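Local coordinates for protein peptide chain release factor subunit 1 (Aeropyrum pernix, PDB 3AGK) that probably directs the release of finished polypeptides from the ribosome by responding to all three stop codons during archaeal translation termination, at residues Asn141-Ile145 and Gly156-Gly160; Pro90-Val94 and Pro114-Arg118. One frame throughout, in Å; residues are numbered along the deposited sequence.

Contact 1: residues Asn141-Ile145 and Gly156-Gly160; sequences NAIGI and GLLKG
Ile143 and Leu158 face each other as an antiparallel hydrogen-bonded pair in the beta hairpin of strands 142-149 and 152-159, part of the mixed sheet of eRF1 domain 2. Ile143 N gives its hydrogen to Leu158 O at 2.8 Å, and Leu158 N returns one to Ile143 O with an almost straight N-H...O angle of 172°. Leu158 O also takes a CA-H contact from Ala142 CA at 3.3 Å. Two residues along, Ile145 and Gly156 form a second such pair, less evenly. Gly156 N reaches Ile145 O in the carbonyl plane at 2.8 Å, while Ile145 N lies 50° out of the plane of the Gly156 carbonyl and stands 3.1 Å from Gly156 O.

Gly144 and Leu157 make the non-hydrogen-bonded pair between them. With CG of Leu157 placed opposite the backbone N (chi1 -174°), Leu157 CD1 leans back across the hairpin to 3.5 Å from Ile143 O and also brushes the methyl of Ala142. On the other face Ile143 and Leu158 meet at their CB atoms, the rest of Ile143 turning away toward Ile223 and Val273, and Ile145 CD1 lies 4.3 Å from Leu158 CB. Lys159 passes Ala142 CB with its CG and then extends away.

Strand 142-149 has a parallel neighbour in strand 219-226, bonded through the backbones of Ala142 and Gly144, while the backbone of Leu157 is hydrogen-bonded to that of Glu164 in edge strand 162-170. Leu263, Ala266 and Val267 of helix 259-269 cover the Ile145 and Leu158 face.

Contact 2: residues Pro90-Val94 and Pro114-Arg118; sequences PNGLV and PEPIR
Asn91 and Ile117 join the entry to strand 93-98 to the loop between strands 107-111 and 121-125, the two outer strands of the four-stranded antiparallel sheet in eRF1 domain 1. The loop runs past the end of the sheet at a steep angle to 91-94. Ile117 N makes a weak hydrogen bond of 3.3 Å to Asn91 O, which also receives a CA-H contact from Pro116.

The side chain of Asn91 lies slantwise against Pro116. With CG beside the backbone N (chi1 -79°), the flat amide lies along the loop: Asn91 OD1 comes to 3.6 Å from Pro116 CG, while Asn91 ND2 heads for Pro113 and Pro114. There it is hydrogen-bonded to Pro113 O; Pro114 O is also near, at a poor angle for a bond. Cut back to an alanine here, the side chain would probably leave Pro113 O without this amide donor and a gap beside the Pro116 ring, giving the loop more freedom to shift.

Ile117 points from the loop toward Gly92, where a side chain would collide with Ile117 CG1. The chi1 of Ile117, 28°, falls well short of a staggered value, which suggests a somewhat strained fit. At the buried end Ile117 crosses Val94, bringing Ile117 CD1 to 3.6 Å from Val94 CG1 and 3.3 Å from Leu93 O.

Overall arrangement
The two contacts lie in different domains of the release factor and follow one another along the chain: 90-94 with 114-118 (contact 2) closes in eRF1 domain 1 before 141-145 with 156-160 (contact 1) opens in domain 2. Their centres are about 27 Å apart and their nearest atoms about 14 Å, so they do not touch. Contact 1 lies nearer the middle of the molecule, its centre about 9 Å from that of the chain, against about 22 Å for contact 2. In this family domain 1 reads the stop codon and domain 2 carries the GGQ motif that promotes peptide release; here that motif falls within the unmodelled residues 175-186, beyond strand 162-170.

Contact 1: residues Asn141-Ile145 and Gly156-Gly160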
loop_
_atom_site.group_PDB
_atom_site.type_symbol
_atom_site.label_atom_id
_atom_site.label_comp_id
_atom_site.label_asym_id
_atom_site.label_seq_id
_atom_site.Cartn_x
_atom_site.Cartn_y
_atom_site.Cartn_z
ATOM N N ASN A 141 2.502 9.672 0.688
ATOM C CA ASN A 141 2.083 10.237 -0.589
ATOM C C ASN A 141 0.735 9.722 -1.099
ATOM O O ASN A 141 0.489 9.690 -2.301
ATOM C CB ASN A 141 3.164 10.017 -1.652
ATOM C CG ASN A 141 3.363 8.556 -1.995
ATOM O OD1 ASN A 141 4.196 8.225 -2.833
ATOM N ND2 ASN A 141 2.595 7.675 -1.357
ATOM N N ALA A 142 -0.136 9.319 -0.185
ATOM C CA ALA A 142 -1.417 8.743 -0.583
ATOM C C ALA A 142 -2.447 9.811 -0.979
ATOM O O ALA A 142 -2.558 10.873 -0.348
ATOM C CB ALA A 142 -1.963 7.858 0.527
ATOM N N ILE A 143 -3.185 9.505 -2.037
ATOM C CA ILE A 143 -4.321 10.304 -2.476
ATOM C C ILE A 143 -5.619 9.489 -2.396
ATOM O O ILE A 143 -5.698 8.371 -2.925
ATOM C CB ILE A 143 -4.122 10.764 -3.930
ATOM C CG1 ILE A 143 -2.815 11.558 -4.050
ATOM C CG2 ILE A 143 -5.349 11.543 -4.431
ATOM C CD1 ILE A 143 -2.802 12.825 -3.215
ATOM N N GLY A 144 -6.621 10.045 -1.715
ATOM C CA GLY A 144 -7.951 9.457 -1.670
ATOM C C GLY A 144 -8.745 9.979 -2.855
ATOM O O GLY A 144 -8.537 11.093 -3.314
ATOM N N ILE A 145 -9.632 9.157 -3.387
ATOM C CA ILE A 145 -10.481 9.568 -4.499
ATOM C C ILE A 145 -11.927 9.167 -4.199
ATOM O O ILE A 145 -12.193 8.018 -3.807
ATOM C CB ILE A 145 -10.038 8.920 -5.816
ATOM C CG1 ILE A 145 -8.530 9.098 -6.001
ATOM C CG2 ILE A 145 -10.839 9.495 -7.020
ATOM C CD1 ILE A 145 -7.889 7.925 -6.664
ATOM N N GLY A 156 -11.723 5.288 -3.643
ATOM C CA GLY A 156 -10.485 4.647 -4.048
ATOM C C GLY A 156 -9.274 5.215 -3.335
ATOM O O GLY A 156 -9.374 6.201 -2.601
ATOM N N LEU A 157 -8.124 4.597 -3.566
ATOM C CA LEU A 157 -6.901 5.005 -2.909
ATOM C C LEU A 157 -5.714 4.867 -3.857
ATOM O O LEU A 157 -5.522 3.815 -4.470
ATOM C CB LEU A 157 -6.676 4.150 -1.665
ATOM C CG LEU A 157 -5.482 4.602 -0.823
ATOM C CD1 LEU A 157 -5.693 6.013 -0.288
ATOM C CD2 LEU A 157 -5.247 3.620 0.305
ATOM N N LEU A 158 -4.933 5.936 -3.990
ATOM C CA LEU A 158 -3.716 5.899 -4.806
ATOM C C LEU A 158 -2.471 6.073 -3.953
ATOM O O LEU A 158 -2.385 7.025 -3.167
ATOM C CB LEU A 158 -3.742 6.996 -5.866
ATOM C CG LEU A 158 -2.496 7.085 -6.758
ATOM C CD1 LEU A 158 -2.495 5.914 -7.747
ATOM C CD2 LEU A 158 -2.432 8.442 -7.477
ATOM N N LYS A 159 -1.515 5.157 -4.125
ATOM C CA LYS A 159 -0.180 5.248 -3.527
ATOM C C LYS A 159 0.867 4.908 -4.578
ATOM O O LYS A 159 0.942 3.773 -5.048
ATOM C CB LYS A 159 -0.018 4.257 -2.382
ATOM C CG LYS A 159 -1.023 4.391 -1.269
ATOM C CD LYS A 159 -0.718 3.362 -0.188
ATOM C CE LYS A 159 -1.805 3.317 0.879
ATOM N NZ LYS A 159 -1.547 2.246 1.885
ATOM N N GLY A 160 1.697 5.877 -4.934
ATOM C CA GLY A 160 2.649 5.683 -6.016
ATOM C C GLY A 160 1.871 5.280 -7.254
ATOM O O GLY A 160 0.936 5.969 -7.656
#

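Contact 2: residues Pro90-Val94 and Pro114-Arg118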
loop_
_atom_site.group_PDB
_atom_site.type_symbol
_atom_site.label_atom_id
_atom_site.label_comp_id
_atom_site.label_asym_id
_atom_site.label_seq_id
_atom_site.Cartn_x
_atom_site.Cartn_y
_atom_site.Cartn_z
ATOM N N PRO A 90 16.660 2.708 22.101
ATOM C CA PRO A 90 16.005 4.019 22.178
ATOM C C PRO A 90 14.751 4.090 21.322
ATOM O O PRO A 90 13.864 4.896 21.621
ATOM C CB PRO A 90 17.070 4.975 21.632
ATOM C CG PRO A 90 18.369 4.179 21.673
ATOM C CD PRO A 90 17.969 2.778 21.431
ATOM N N ASN A 91 14.677 3.267 20.278
ATOM C CA ASN A 91 13.501 3.255 19.416
ATOM C C ASN A 91 12.580 2.088 19.732
ATOM O O ASN A 91 11.629 1.827 18.994
ATOM C CB ASN A 91 13.902 3.186 17.947
ATOM C CG ASN A 91 14.328 4.526 17.395
ATOM O OD1 ASN A 91 14.290 5.536 18.094
ATOM N ND2 ASN A 91 14.732 4.541 16.130
ATOM N N GLY A 92 12.880 1.382 20.821
ATOM C CA GLY A 92 12.127 0.200 21.207
ATOM C C GLY A 92 12.605 -1.075 20.527
ATOM O O GLY A 92 13.633 -1.088 19.828
ATOM N N LEU A 93 11.848 -2.151 20.741
ATOM C CA LEU A 93 12.130 -3.465 20.170
ATOM C C LEU A 93 10.893 -4.005 19.482
ATOM O O LEU A 93 9.773 -3.707 19.899
ATOM C CB LEU A 93 12.472 -4.444 21.282
ATOM C CG LEU A 93 13.877 -4.669 21.798
ATOM C CD1 LEU A 93 13.785 -5.676 22.926
ATOM C CD2 LEU A 93 14.755 -5.193 20.677
ATOM N N VAL A 94 11.078 -4.820 18.448
ATOM C CA VAL A 94 9.978 -5.644 17.954
ATOM C C VAL A 94 10.448 -7.079 17.687
ATOM O O VAL A 94 11.546 -7.303 17.163
ATOM C CB VAL A 94 9.256 -5.046 16.714
ATOM C CG1 VAL A 94 9.473 -3.540 16.606
ATOM C CG2 VAL A 94 9.691 -5.740 15.458
ATOM N N PRO A 114 13.424 2.022 12.660
ATOM C CA PRO A 114 14.012 3.340 12.379
ATOM C C PRO A 114 13.255 4.416 13.143
ATOM O O PRO A 114 13.794 5.475 13.473
ATOM C CB PRO A 114 13.789 3.523 10.869
ATOM C CG PRO A 114 13.290 2.218 10.350
ATOM C CD PRO A 114 12.707 1.469 11.500
ATOM N N GLU A 115 11.995 4.106 13.420
ATOM C CA GLU A 115 11.050 4.989 14.079
ATOM C C GLU A 115 10.757 4.476 15.490
ATOM O O GLU A 115 10.628 3.274 15.701
ATOM C CB GLU A 115 9.739 4.982 13.285
ATOM C CG GLU A 115 9.017 3.607 13.271
ATOM C CD GLU A 115 9.179 2.842 11.961
ATOM O OE1 GLU A 115 10.190 3.051 11.268
ATOM O OE2 GLU A 115 8.296 2.029 11.615
ATOM N N PRO A 116 10.627 5.388 16.463
ATOM C CA PRO A 116 10.310 4.953 17.827
ATOM C C PRO A 116 8.864 4.470 17.916
ATOM O O PRO A 116 7.951 5.183 17.509
ATOM C CB PRO A 116 10.475 6.231 18.665
ATOM C CG PRO A 116 11.092 7.246 17.747
ATOM C CD PRO A 116 10.728 6.850 16.357
ATOM N N ILE A 117 8.660 3.265 18.422
ATOM C CA ILE A 117 7.307 2.799 18.670
ATOM C C ILE A 117 6.858 3.376 20.009
ATOM O O ILE A 117 7.697 3.703 20.855
ATOM C CB ILE A 117 7.245 1.266 18.665
ATOM C CG1 ILE A 117 8.586 0.686 19.096
ATOM C CG2 ILE A 117 6.956 0.755 17.273
ATOM C CD1 ILE A 117 8.684 -0.809 18.872
ATOM N N ARG A 118 5.549 3.530 20.197
ATOM C CA ARG A 118 5.042 4.129 21.427
ATOM C C ARG A 118 4.011 3.255 22.117
ATOM O O ARG A 118 3.834 3.347 23.334
ATOM C CB ARG A 118 4.483 5.533 21.176
ATOM C CG ARG A 118 5.352 6.653 21.759
ATOM C CD ARG A 118 6.819 6.415 21.422
ATOM N NE ARG A 118 7.747 7.323 22.098
ATOM C CZ ARG A 118 8.195 8.464 21.579
ATOM N NH1 ARG A 118 7.790 8.855 20.378
ATOM N NH2 ARG A 118 9.046 9.218 22.262
#